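Local coordinates for major royal jelly protein 1 (Apis mellifera, PDB 5YYL) that is the most abundant protein of royal jelly, binds sterol, and probably serves as nourishment for developing bee larvae, at residues A[81-86]-A[386-391]. Residues are numbered along the deposited sequence; the frame is centred on the assembly and turned at random.
Sequences LRYNGV and QKMVNN. With NAG (2-acetamido-2-deoxy-beta-D-glucopyranose), chain E.
The backbones of 81-86 and 386-391 stay well apart where L81 and M388 face each other, their CA atoms 11.2 Å from one another, and no hydrogen bond spans the gap; side chains alone bridge it. Segment 81-86 turns sharply as it leaves strand 75-81, with R82 at the centre of an inverse gamma turn closed by Y83 N and L81 O at 2.9 Å. Segment 386-391 runs from helix 385-389, whose last turn it includes, into the loop that follows; a Schellman motif ends the helix at N391, whose positive phi accompanies a bond from N391 N to M388 O.

M388 reaches out from this turn with CG anti to the backbone N (chi1 -178°) and chi2 likewise extended, which carries its sulfur across to the loop before the chain bends at chi3. There SD meets two side chains: the hydroxyl OH of Y83 at 4.0 Å and the methyl CD1 of L81 at 4.2 Å. Toward the tyrosine this is a Met-aromatic contact of oblique geometry, the sulfur lying 5.3 Å from the ring centroid and 45° off the ring normal, near the phenol end. The L81 and M388 side chains cross at about a right angle.

The contact thus joins the first four-stranded antiparallel sheet of the beta-propeller to the short helix that follows strand 373-383. Y65 of neighbouring strand 65-72 packs edge-to-face with Y83 and also touches M388. N84 lies beside a glycan sugar. The buried R82 takes no part in the contact; its NH1 bonds V86 O at 2.7 Å, in the carbonyl plane but bent (138° at the hydrogen), while NE and NH2 bind the backbone oxygens of V122, A113 and I121, so backbone carbonyls from several parts of the chain hold the guanidinium.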
loop_
_atom_site.group_PDB
_atom_site.type_symbol
_atom_site.label_atom_id
_atom_site.label_comp_id
_atom_site.label_asym_id
_atom_site.label_seq_id
_atom_site.Cartn_x
_atom_site.Cartn_y
_atom_site.Cartn_z
ATOM N N LEU A 81 -29.474 -35.054 -3.809
ATOM C CA LEU A 81 -30.109 -36.357 -3.615
ATOM C C LEU A 81 -30.197 -37.023 -4.974
ATOM O O LEU A 81 -30.757 -36.442 -5.914
ATOM C CB LEU A 81 -31.525 -36.223 -3.044
ATOM C CG LEU A 81 -31.678 -35.760 -1.597
ATOM C CD1 LEU A 81 -33.142 -35.607 -1.242
ATOM C CD2 LEU A 81 -30.967 -36.718 -0.665
ATOM N N ARG A 82 -29.650 -38.231 -5.070
ATOM C CA ARG A 82 -29.551 -38.939 -6.351
ATOM C C ARG A 82 -30.862 -39.595 -6.731
ATOM O O ARG A 82 -31.077 -40.769 -6.487
ATOM C CB ARG A 82 -28.431 -39.977 -6.321
ATOM C CG ARG A 82 -28.191 -40.661 -7.650
ATOM C CD ARG A 82 -27.426 -39.776 -8.642
ATOM N NE ARG A 82 -26.004 -39.855 -8.338
ATOM C CZ ARG A 82 -25.008 -39.543 -9.158
ATOM N NH1 ARG A 82 -25.242 -39.083 -10.392
ATOM N NH2 ARG A 82 -23.748 -39.682 -8.723
ATOM N N TYR A 83 -31.736 -38.805 -7.325
ATOM C CA TYR A 83 -32.899 -39.327 -8.011
ATOM C C TYR A 83 -32.529 -39.664 -9.467
ATOM O O TYR A 83 -31.363 -39.564 -9.860
ATOM C CB TYR A 83 -34.082 -38.357 -7.912
ATOM C CG TYR A 83 -34.802 -38.412 -6.583
ATOM C CD1 TYR A 83 -36.134 -38.797 -6.514
ATOM C CD2 TYR A 83 -34.151 -38.085 -5.389
ATOM C CE1 TYR A 83 -36.806 -38.850 -5.303
ATOM C CE2 TYR A 83 -34.817 -38.142 -4.171
ATOM C CZ TYR A 83 -36.148 -38.522 -4.136
ATOM O OH TYR A 83 -36.837 -38.591 -2.948
ATOM N N ASN A 84 -33.513 -40.136 -10.231
ATOM C CA ASN A 84 -33.398 -40.278 -11.685
ATOM C C ASN A 84 -33.336 -38.871 -12.294
ATOM O O ASN A 84 -34.229 -38.039 -12.062
ATOM C CB ASN A 84 -34.564 -41.098 -12.276
ATOM C CG ASN A 84 -35.940 -40.616 -11.802
ATOM O OD1 ASN A 84 -36.300 -40.781 -10.623
ATOM N ND2 ASN A 84 -36.718 -40.017 -12.717
ATOM N N GLY A 85 -32.254 -38.610 -13.033
ATOM C CA GLY A 85 -32.027 -37.310 -13.671
ATOM C C GLY A 85 -31.147 -36.342 -12.881
ATOM O O GLY A 85 -31.344 -35.115 -12.929
ATOM N N VAL A 86 -30.166 -36.899 -12.173
ATOM C CA VAL A 86 -29.254 -36.140 -11.342
ATOM C C VAL A 86 -27.837 -36.547 -11.734
ATOM O O VAL A 86 -27.342 -37.566 -11.256
ATOM C CB VAL A 86 -29.521 -36.380 -9.845
ATOM C CG1 VAL A 86 -28.456 -35.688 -8.997
ATOM C CG2 VAL A 86 -30.908 -35.866 -9.482
ATOM N N GLN A 386 -41.142 -29.562 1.770
ATOM C CA GLN A 386 -42.595 -29.691 1.673
ATOM C C GLN A 386 -43.095 -29.816 0.219
ATOM O O GLN A 386 -44.038 -30.572 -0.043
ATOM C CB GLN A 386 -43.324 -28.587 2.441
ATOM C CG GLN A 386 -43.569 -27.287 1.704
ATOM C CD GLN A 386 -42.304 -26.571 1.346
ATOM O OE1 GLN A 386 -41.241 -26.834 1.896
ATOM N NE2 GLN A 386 -42.416 -25.645 0.425
ATOM N N LYS A 387 -42.450 -29.114 -0.709
ATOM C CA LYS A 387 -42.795 -29.222 -2.135
ATOM C C LYS A 387 -42.199 -30.459 -2.844
ATOM O O LYS A 387 -42.737 -30.877 -3.872
ATOM C CB LYS A 387 -42.414 -27.934 -2.895
ATOM C CG LYS A 387 -43.171 -26.679 -2.431
ATOM C CD LYS A 387 -44.391 -26.326 -3.276
ATOM N N MET A 388 -41.103 -31.033 -2.332
ATOM C CA MET A 388 -40.579 -32.310 -2.872
ATOM C C MET A 388 -41.536 -33.467 -2.573
ATOM O O MET A 388 -41.822 -34.265 -3.466
ATOM C CB MET A 388 -39.193 -32.659 -2.310
ATOM C CG MET A 388 -38.597 -33.953 -2.878
ATOM S SD MET A 388 -37.145 -34.650 -2.076
ATOM C CE MET A 388 -37.444 -34.318 -0.339
ATOM N N VAL A 389 -41.987 -33.557 -1.317
ATOM C CA VAL A 389 -42.866 -34.635 -0.853
ATOM C C VAL A 389 -44.047 -34.851 -1.800
ATOM O O VAL A 389 -44.253 -35.960 -2.302
ATOM N N ASN A 390 -44.773 -33.764 -2.073
ATOM C CA ASN A 390 -45.953 -33.778 -2.947
ATOM C C ASN A 390 -45.668 -33.668 -4.467
ATOM O O ASN A 390 -46.617 -33.628 -5.258
ATOM C CB ASN A 390 -46.912 -32.660 -2.522
ATOM N N ASN A 391 -44.388 -33.623 -4.866
ATOM C CA ASN A 391 -43.964 -33.507 -6.277
ATOM C C ASN A 391 -44.736 -32.404 -7.017
ATOM O O ASN A 391 -45.340 -32.637 -8.069
ATOM C CB ASN A 391 -44.095 -34.858 -6.995
HETATM C C1 NAG E . -36.807 -43.847 -9.213
HETATM C C2 NAG E . -36.659 -45.341 -9.545
HETATM C C3 NAG E . -36.944 -45.581 -11.036
HETATM C C4 NAG E . -38.286 -45.014 -11.502
HETATM C C5 NAG E . -38.375 -43.551 -11.029
HETATM C C6 NAG E . -39.715 -42.855 -11.251
HETATM C C7 NAG E . -35.124 -47.087 -8.678
HETATM C C8 NAG E . -33.692 -47.501 -8.479
HETATM N N2 NAG E . -35.333 -45.889 -9.256
HETATM O O3 NAG E . -36.913 -46.981 -11.332
HETATM O O4 NAG E . -38.300 -45.164 -12.940
HETATM O O5 NAG E . -38.123 -43.466 -9.622
HETATM O O6 NAG E . -40.779 -43.627 -10.689
HETATM O O7 NAG E . -36.023 -47.825 -8.313
#